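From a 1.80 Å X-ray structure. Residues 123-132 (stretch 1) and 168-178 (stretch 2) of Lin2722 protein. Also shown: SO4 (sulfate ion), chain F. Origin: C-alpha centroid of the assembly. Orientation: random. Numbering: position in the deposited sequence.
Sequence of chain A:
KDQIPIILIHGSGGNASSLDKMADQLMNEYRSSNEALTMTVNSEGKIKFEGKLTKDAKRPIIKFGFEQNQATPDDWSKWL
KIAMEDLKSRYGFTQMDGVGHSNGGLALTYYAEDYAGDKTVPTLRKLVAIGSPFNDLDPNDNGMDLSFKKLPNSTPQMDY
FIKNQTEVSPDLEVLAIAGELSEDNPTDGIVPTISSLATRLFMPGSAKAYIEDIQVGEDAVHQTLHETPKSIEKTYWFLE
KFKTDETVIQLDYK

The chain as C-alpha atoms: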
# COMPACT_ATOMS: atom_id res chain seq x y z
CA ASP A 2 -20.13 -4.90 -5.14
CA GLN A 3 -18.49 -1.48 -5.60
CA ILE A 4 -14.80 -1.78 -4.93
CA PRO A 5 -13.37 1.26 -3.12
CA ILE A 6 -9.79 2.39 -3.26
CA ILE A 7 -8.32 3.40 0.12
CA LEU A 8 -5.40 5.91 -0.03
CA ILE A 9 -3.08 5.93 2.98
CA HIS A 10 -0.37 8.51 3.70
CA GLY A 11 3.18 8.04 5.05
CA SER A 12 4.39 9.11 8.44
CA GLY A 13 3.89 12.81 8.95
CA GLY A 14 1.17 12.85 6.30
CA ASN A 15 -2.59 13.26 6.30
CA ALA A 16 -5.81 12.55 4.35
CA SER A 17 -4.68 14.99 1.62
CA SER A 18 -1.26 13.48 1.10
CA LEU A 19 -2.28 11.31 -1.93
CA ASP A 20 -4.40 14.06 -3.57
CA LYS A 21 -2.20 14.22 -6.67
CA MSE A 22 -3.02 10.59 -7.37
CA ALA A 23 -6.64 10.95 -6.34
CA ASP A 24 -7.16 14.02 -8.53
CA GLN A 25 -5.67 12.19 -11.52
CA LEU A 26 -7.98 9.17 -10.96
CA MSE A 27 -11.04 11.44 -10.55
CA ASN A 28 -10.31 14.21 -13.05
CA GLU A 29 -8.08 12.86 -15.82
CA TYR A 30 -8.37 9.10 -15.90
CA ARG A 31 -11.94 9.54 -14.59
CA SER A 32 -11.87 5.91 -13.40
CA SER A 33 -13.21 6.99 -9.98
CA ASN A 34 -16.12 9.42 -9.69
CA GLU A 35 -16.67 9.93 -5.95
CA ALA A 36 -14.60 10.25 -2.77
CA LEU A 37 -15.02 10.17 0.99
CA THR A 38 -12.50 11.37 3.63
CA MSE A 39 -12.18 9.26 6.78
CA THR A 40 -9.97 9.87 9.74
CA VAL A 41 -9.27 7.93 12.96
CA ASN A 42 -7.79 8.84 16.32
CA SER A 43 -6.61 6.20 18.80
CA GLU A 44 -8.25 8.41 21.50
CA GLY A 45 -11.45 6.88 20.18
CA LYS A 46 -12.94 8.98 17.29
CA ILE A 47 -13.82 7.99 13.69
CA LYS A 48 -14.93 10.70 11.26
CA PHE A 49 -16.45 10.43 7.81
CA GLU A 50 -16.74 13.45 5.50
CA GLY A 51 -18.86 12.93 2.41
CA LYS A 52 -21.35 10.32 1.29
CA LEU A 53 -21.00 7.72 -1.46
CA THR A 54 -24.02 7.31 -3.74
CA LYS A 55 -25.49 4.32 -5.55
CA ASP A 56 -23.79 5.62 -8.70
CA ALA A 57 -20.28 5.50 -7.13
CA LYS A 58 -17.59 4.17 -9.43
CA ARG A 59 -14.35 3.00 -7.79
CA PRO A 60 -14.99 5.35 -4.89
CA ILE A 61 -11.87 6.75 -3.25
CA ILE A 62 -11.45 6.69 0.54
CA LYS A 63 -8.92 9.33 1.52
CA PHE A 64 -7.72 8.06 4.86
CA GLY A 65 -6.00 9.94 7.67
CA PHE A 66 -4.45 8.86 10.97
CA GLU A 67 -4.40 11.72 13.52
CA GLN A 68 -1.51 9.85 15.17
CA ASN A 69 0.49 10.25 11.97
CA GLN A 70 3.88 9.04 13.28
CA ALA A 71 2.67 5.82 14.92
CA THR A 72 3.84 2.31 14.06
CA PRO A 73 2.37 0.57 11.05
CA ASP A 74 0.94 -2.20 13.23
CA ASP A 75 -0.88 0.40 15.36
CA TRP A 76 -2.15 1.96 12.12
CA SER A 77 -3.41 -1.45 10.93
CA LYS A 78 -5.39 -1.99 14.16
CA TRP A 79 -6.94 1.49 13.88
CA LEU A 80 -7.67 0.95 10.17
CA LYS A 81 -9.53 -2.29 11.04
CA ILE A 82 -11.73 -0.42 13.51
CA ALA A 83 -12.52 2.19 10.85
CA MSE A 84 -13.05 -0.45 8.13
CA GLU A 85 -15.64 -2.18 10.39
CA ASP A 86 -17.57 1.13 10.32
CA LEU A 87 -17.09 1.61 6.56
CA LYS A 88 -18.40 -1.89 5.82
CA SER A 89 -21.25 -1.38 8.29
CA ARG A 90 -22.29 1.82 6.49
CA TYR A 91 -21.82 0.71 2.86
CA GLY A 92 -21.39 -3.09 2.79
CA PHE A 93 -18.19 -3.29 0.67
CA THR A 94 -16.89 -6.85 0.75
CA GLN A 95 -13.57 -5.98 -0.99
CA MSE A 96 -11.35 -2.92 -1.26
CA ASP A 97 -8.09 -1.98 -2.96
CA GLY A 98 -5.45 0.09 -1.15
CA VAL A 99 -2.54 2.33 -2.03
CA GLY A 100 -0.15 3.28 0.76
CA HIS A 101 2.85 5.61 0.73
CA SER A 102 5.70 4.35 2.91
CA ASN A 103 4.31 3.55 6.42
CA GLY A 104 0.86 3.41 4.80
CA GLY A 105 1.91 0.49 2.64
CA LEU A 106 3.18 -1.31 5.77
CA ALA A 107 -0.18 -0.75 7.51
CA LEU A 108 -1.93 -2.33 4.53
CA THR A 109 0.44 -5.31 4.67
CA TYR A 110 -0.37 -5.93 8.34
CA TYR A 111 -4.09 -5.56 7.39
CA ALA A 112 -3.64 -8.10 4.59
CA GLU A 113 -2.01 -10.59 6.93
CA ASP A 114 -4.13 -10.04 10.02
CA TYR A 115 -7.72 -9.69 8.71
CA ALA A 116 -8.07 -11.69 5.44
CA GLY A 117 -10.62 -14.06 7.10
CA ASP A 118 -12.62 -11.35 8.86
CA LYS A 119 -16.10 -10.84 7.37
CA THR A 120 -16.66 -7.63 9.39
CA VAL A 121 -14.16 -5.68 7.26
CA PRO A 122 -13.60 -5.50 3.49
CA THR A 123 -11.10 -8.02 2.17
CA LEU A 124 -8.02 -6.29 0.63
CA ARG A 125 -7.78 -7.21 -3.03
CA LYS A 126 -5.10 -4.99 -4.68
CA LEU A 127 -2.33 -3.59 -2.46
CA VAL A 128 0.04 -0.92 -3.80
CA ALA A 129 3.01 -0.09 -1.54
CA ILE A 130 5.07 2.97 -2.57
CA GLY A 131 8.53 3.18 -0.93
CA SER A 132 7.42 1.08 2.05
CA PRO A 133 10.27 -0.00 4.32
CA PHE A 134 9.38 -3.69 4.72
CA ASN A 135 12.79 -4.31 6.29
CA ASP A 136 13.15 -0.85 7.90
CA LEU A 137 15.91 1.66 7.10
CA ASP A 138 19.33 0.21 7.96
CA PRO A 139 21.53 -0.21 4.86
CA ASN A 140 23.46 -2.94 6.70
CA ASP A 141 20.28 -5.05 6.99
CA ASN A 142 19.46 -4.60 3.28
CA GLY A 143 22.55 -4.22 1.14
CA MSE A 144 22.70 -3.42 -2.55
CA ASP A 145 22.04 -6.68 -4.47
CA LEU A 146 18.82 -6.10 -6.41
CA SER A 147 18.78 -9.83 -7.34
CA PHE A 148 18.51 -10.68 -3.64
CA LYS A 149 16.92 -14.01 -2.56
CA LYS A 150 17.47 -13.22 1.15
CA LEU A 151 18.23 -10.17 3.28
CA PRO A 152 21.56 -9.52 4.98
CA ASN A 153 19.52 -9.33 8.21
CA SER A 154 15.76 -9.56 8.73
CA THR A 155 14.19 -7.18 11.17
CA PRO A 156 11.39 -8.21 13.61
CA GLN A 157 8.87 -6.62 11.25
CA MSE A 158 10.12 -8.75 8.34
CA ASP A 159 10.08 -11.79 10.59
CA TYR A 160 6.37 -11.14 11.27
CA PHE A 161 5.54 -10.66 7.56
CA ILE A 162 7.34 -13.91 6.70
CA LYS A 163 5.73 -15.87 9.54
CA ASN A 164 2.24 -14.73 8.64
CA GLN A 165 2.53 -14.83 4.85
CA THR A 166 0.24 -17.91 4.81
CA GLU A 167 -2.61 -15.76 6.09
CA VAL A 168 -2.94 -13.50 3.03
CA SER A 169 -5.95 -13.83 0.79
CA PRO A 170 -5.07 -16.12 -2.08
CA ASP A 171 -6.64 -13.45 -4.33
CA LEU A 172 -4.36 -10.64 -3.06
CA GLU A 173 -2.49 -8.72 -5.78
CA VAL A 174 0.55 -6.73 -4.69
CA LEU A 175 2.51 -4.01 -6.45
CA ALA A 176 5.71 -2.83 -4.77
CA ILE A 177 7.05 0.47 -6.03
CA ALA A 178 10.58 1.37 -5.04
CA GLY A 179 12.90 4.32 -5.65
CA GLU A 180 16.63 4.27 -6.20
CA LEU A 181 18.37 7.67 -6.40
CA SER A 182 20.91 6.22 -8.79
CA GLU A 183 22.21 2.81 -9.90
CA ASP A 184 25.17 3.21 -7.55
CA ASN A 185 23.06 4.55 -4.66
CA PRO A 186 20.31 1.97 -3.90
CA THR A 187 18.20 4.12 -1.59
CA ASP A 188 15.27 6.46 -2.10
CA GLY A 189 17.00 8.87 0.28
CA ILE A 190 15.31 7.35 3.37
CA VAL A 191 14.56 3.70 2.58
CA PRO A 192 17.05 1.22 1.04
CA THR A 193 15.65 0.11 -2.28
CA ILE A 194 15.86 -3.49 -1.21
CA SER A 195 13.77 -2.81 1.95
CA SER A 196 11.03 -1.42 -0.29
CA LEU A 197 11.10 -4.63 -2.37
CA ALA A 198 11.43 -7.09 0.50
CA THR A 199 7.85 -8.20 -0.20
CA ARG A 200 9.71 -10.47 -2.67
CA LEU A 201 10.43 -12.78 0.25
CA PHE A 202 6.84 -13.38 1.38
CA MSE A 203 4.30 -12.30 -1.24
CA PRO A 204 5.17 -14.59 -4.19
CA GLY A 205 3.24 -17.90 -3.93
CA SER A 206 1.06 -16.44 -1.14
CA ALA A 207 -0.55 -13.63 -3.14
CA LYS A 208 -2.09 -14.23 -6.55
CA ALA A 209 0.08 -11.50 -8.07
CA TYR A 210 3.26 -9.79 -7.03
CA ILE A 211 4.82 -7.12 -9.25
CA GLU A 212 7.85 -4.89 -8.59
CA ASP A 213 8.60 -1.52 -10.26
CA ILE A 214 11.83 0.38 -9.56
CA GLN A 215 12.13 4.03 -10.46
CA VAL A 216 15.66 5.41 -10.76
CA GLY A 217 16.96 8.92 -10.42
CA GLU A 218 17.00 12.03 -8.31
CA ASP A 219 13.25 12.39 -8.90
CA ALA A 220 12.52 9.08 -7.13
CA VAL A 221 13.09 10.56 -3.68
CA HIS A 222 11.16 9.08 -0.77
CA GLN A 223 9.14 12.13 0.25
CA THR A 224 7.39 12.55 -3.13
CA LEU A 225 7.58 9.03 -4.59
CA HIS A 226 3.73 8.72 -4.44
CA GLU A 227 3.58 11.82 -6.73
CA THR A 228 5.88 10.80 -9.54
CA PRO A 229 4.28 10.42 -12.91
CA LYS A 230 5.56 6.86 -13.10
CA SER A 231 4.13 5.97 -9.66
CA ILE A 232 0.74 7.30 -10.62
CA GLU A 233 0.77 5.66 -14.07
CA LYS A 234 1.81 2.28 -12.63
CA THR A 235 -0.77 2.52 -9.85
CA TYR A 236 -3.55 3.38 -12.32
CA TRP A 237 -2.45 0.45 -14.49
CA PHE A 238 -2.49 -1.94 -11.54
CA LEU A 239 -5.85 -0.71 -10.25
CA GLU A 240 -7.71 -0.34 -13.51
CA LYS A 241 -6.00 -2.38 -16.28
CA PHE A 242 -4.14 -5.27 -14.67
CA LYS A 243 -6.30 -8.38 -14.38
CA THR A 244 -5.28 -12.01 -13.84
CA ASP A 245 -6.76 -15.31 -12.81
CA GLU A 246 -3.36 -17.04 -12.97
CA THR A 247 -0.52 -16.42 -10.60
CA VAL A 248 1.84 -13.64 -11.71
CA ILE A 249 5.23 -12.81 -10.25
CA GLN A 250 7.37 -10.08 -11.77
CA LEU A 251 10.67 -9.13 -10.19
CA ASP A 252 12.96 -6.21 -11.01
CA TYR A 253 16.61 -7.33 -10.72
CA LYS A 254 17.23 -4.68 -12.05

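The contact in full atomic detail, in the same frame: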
# COMPACT_ATOMS: atom_id res chain seq x y z
N THR A 123 -12.30 -7.26 2.44
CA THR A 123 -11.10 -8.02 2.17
C THR A 123 -10.22 -7.15 1.24
O THR A 123 -10.73 -6.60 0.26
CB THR A 123 -11.39 -9.32 1.41
OG1 THR A 123 -12.03 -9.00 0.18
CG2 THR A 123 -12.29 -10.19 2.14
N LEU A 124 -8.93 -7.03 1.53
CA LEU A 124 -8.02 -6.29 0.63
C LEU A 124 -7.78 -7.15 -0.61
O LEU A 124 -7.52 -8.34 -0.52
CB LEU A 124 -6.69 -6.01 1.32
CG LEU A 124 -5.74 -5.01 0.74
CD1 LEU A 124 -6.38 -3.62 0.60
CD2 LEU A 124 -4.48 -4.96 1.67
N ARG A 125 -7.95 -6.55 -1.76
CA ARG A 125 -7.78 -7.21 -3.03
C ARG A 125 -6.44 -6.77 -3.67
O ARG A 125 -5.50 -7.55 -3.73
CB ARG A 125 -8.96 -6.92 -3.94
CG ARG A 125 -8.85 -7.61 -5.31
CD ARG A 125 -9.93 -7.21 -6.28
NE ARG A 125 -9.85 -5.82 -6.69
CZ ARG A 125 -10.47 -5.34 -7.77
NH1 ARG A 125 -11.21 -6.14 -8.54
NH2 ARG A 125 -10.33 -4.08 -8.10
N LYS A 126 -6.36 -5.53 -4.13
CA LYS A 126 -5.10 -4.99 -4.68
C LYS A 126 -4.43 -4.15 -3.61
O LYS A 126 -5.11 -3.36 -2.94
CB LYS A 126 -5.35 -4.14 -5.89
CG LYS A 126 -5.92 -4.94 -7.07
CD LYS A 126 -6.36 -4.02 -8.16
CE LYS A 126 -6.96 -4.72 -9.31
NZ LYS A 126 -6.01 -5.36 -10.23
N LEU A 127 -3.13 -4.29 -3.45
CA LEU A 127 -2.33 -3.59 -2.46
C LEU A 127 -1.14 -2.98 -3.20
O LEU A 127 -0.31 -3.70 -3.74
CB LEU A 127 -1.80 -4.54 -1.39
CG LEU A 127 -1.16 -3.99 -0.11
CD1 LEU A 127 -0.91 -5.19 0.87
CD2 LEU A 127 0.12 -3.17 -0.40
N VAL A 128 -1.09 -1.65 -3.26
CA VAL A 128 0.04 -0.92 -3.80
C VAL A 128 0.83 -0.25 -2.67
O VAL A 128 0.29 0.52 -1.84
CB VAL A 128 -0.40 0.16 -4.84
CG1 VAL A 128 0.84 0.90 -5.42
CG2 VAL A 128 -1.23 -0.45 -5.98
N ALA A 129 2.11 -0.62 -2.57
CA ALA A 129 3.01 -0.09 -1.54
C ALA A 129 4.10 0.75 -2.22
O ALA A 129 4.81 0.22 -3.06
CB ALA A 129 3.63 -1.25 -0.72
N ILE A 130 4.19 2.03 -1.87
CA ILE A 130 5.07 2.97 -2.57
C ILE A 130 6.16 3.40 -1.58
O ILE A 130 5.89 4.16 -0.64
CB ILE A 130 4.29 4.18 -3.13
CG1 ILE A 130 3.13 3.71 -4.02
CG2 ILE A 130 5.22 5.12 -3.87
CD1 ILE A 130 2.28 4.84 -4.55
N GLY A 131 7.38 2.89 -1.79
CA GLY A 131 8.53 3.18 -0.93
C GLY A 131 8.36 2.71 0.52
O GLY A 131 8.78 3.39 1.45
N SER A 132 7.76 1.54 0.71
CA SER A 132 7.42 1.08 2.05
C SER A 132 8.61 0.32 2.61
O SER A 132 9.09 -0.60 1.94
CB SER A 132 6.18 0.18 2.06
OG SER A 132 5.00 0.89 1.63
N VAL A 168 -2.39 -14.45 4.03
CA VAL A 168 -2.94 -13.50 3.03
C VAL A 168 -4.00 -14.18 2.20
O VAL A 168 -4.00 -15.41 2.03
CB VAL A 168 -1.86 -12.81 2.13
CG1 VAL A 168 -0.76 -12.20 2.99
CG2 VAL A 168 -1.28 -13.79 1.14
N SER A 169 -4.96 -13.38 1.73
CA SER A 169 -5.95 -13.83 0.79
C SER A 169 -5.23 -14.41 -0.42
O SER A 169 -4.31 -13.80 -0.97
CB SER A 169 -6.84 -12.66 0.33
OG SER A 169 -7.71 -13.06 -0.74
N PRO A 170 -5.67 -15.58 -0.87
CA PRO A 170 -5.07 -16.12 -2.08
C PRO A 170 -5.42 -15.31 -3.32
O PRO A 170 -4.84 -15.56 -4.35
CB PRO A 170 -5.66 -17.51 -2.18
CG PRO A 170 -6.88 -17.48 -1.40
CD PRO A 170 -6.76 -16.43 -0.37
N ASP A 171 -6.35 -14.36 -3.21
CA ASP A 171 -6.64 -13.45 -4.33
C ASP A 171 -5.92 -12.10 -4.27
O ASP A 171 -6.11 -11.25 -5.14
CB ASP A 171 -8.15 -13.23 -4.45
CG ASP A 171 -8.89 -14.51 -4.71
OD1 ASP A 171 -8.43 -15.29 -5.57
OD2 ASP A 171 -9.89 -14.77 -4.03
N LEU A 172 -5.10 -11.91 -3.24
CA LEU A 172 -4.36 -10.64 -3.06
C LEU A 172 -3.46 -10.37 -4.27
O LEU A 172 -2.82 -11.28 -4.79
CB LEU A 172 -3.53 -10.63 -1.79
CG LEU A 172 -2.95 -9.27 -1.34
CD1 LEU A 172 -4.03 -8.37 -0.83
CD2 LEU A 172 -1.81 -9.41 -0.31
N GLU A 173 -3.38 -9.12 -4.68
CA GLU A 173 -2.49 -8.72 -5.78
C GLU A 173 -1.67 -7.54 -5.27
O GLU A 173 -2.22 -6.57 -4.77
CB GLU A 173 -3.30 -8.30 -7.02
CG GLU A 173 -4.17 -9.41 -7.58
CD GLU A 173 -5.00 -9.01 -8.78
OE1 GLU A 173 -5.06 -7.81 -9.05
OE2 GLU A 173 -5.54 -9.92 -9.50
N VAL A 174 -0.36 -7.66 -5.35
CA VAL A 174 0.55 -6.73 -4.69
C VAL A 174 1.46 -6.09 -5.70
O VAL A 174 2.06 -6.79 -6.54
CB VAL A 174 1.38 -7.44 -3.58
CG1 VAL A 174 2.41 -6.48 -3.02
CG2 VAL A 174 0.49 -7.98 -2.49
N LEU A 175 1.57 -4.76 -5.64
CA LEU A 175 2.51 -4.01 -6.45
C LEU A 175 3.41 -3.25 -5.49
O LEU A 175 2.93 -2.46 -4.63
CB LEU A 175 1.79 -2.99 -7.36
CG LEU A 175 2.68 -1.95 -8.05
CD1 LEU A 175 3.67 -2.63 -8.98
CD2 LEU A 175 1.74 -0.91 -8.82
N ALA A 176 4.72 -3.52 -5.57
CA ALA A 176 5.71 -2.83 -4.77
C ALA A 176 6.50 -1.88 -5.66
O ALA A 176 7.22 -2.29 -6.60
CB ALA A 176 6.69 -3.83 -4.08
N ILE A 177 6.34 -0.60 -5.38
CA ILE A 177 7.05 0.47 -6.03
C ILE A 177 8.19 0.96 -5.19
O ILE A 177 8.02 1.24 -3.96
CB ILE A 177 6.08 1.63 -6.35
CG1 ILE A 177 5.10 1.21 -7.46
CG2 ILE A 177 6.86 2.91 -6.72
CD1 ILE A 177 3.99 2.23 -7.71
N ALA A 178 9.39 0.99 -5.77
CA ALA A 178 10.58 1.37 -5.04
C ALA A 178 11.35 2.43 -5.79
O ALA A 178 11.39 2.42 -7.03
CB ALA A 178 11.48 0.18 -4.80
S SO4 F . -8.29 -8.73 -10.62
O1 SO4 F . -9.55 -9.43 -10.96
O2 SO4 F . -7.20 -9.55 -11.24
O3 SO4 F . -8.31 -7.34 -11.12
O4 SO4 F . -8.18 -8.56 -9.15
O HOH W 1 -8.08 -10.62 -2.01
O HOH W 2 7.45 -0.45 -1.45

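Strand 123-130 and strand 173-178 lie side by side as parallel neighbours, their N-to-C directions only 6° apart and their axes approaching to 4.7 Å. The register is unbroken from Lys-126 opposite Glu-173 to Ile-130 opposite Ile-177. Hydrogen bonds follow the parallel pattern, in which alternate residues of the first strand use both N and O while the residues between them direct these groups elsewhere. The ladder opens with Glu-173 N donating to Arg-125 O (2.8 Å). Leu-127 then receives Leu-175 N at its O (2.9 Å) and donates its N to Glu-173 O (2.8 Å); Ala-129 repeats the arrangement, its N bonding Leu-175 O and its O accepting from Ile-177 N, both at 2.9 Å. Gly-131 N closes the series on Ile-177 O (2.8 Å), just beyond the strand, where the glycine backbone turns to positive phi.

Before the second strand, a type I turn from Ser-169 to Leu-172 is held by Leu-172 N to Ser-169 O (3.1 Å) and by Asp-171 N to Ser-169 OG (3.1 Å). A water links this turn to the first strand, lying 2.8 Å from both Leu-124 O, to which it donates, and Ser-169 OG.

Side chains alternate between the two sheet faces. On the face carrying Val-128 and Ile-130, Val-128 CG1 packs against Leu-175 CD2 (4.0 Å) and Ile-177 CD1 (4.1 Å), and Ile-130 CG2 meets Ile-177 CG2 (4.0 Å). On the other, Leu-127 CB approaches Val-174 CG2 (4.3 Å), and Ala-129 pairs with Ala-176. Leu-172 CD1 reaches across to Leu-124 CG (4.1 Å).

The one salt bridge joins Lys-126 NZ to Glu-173 OE1 (2.9 Å), on the same face as Val-128. Lys-126 NZ also donates to sulfate O3 (3.2 Å), and this oxygen lies over one face of the Arg-125 guanidinium.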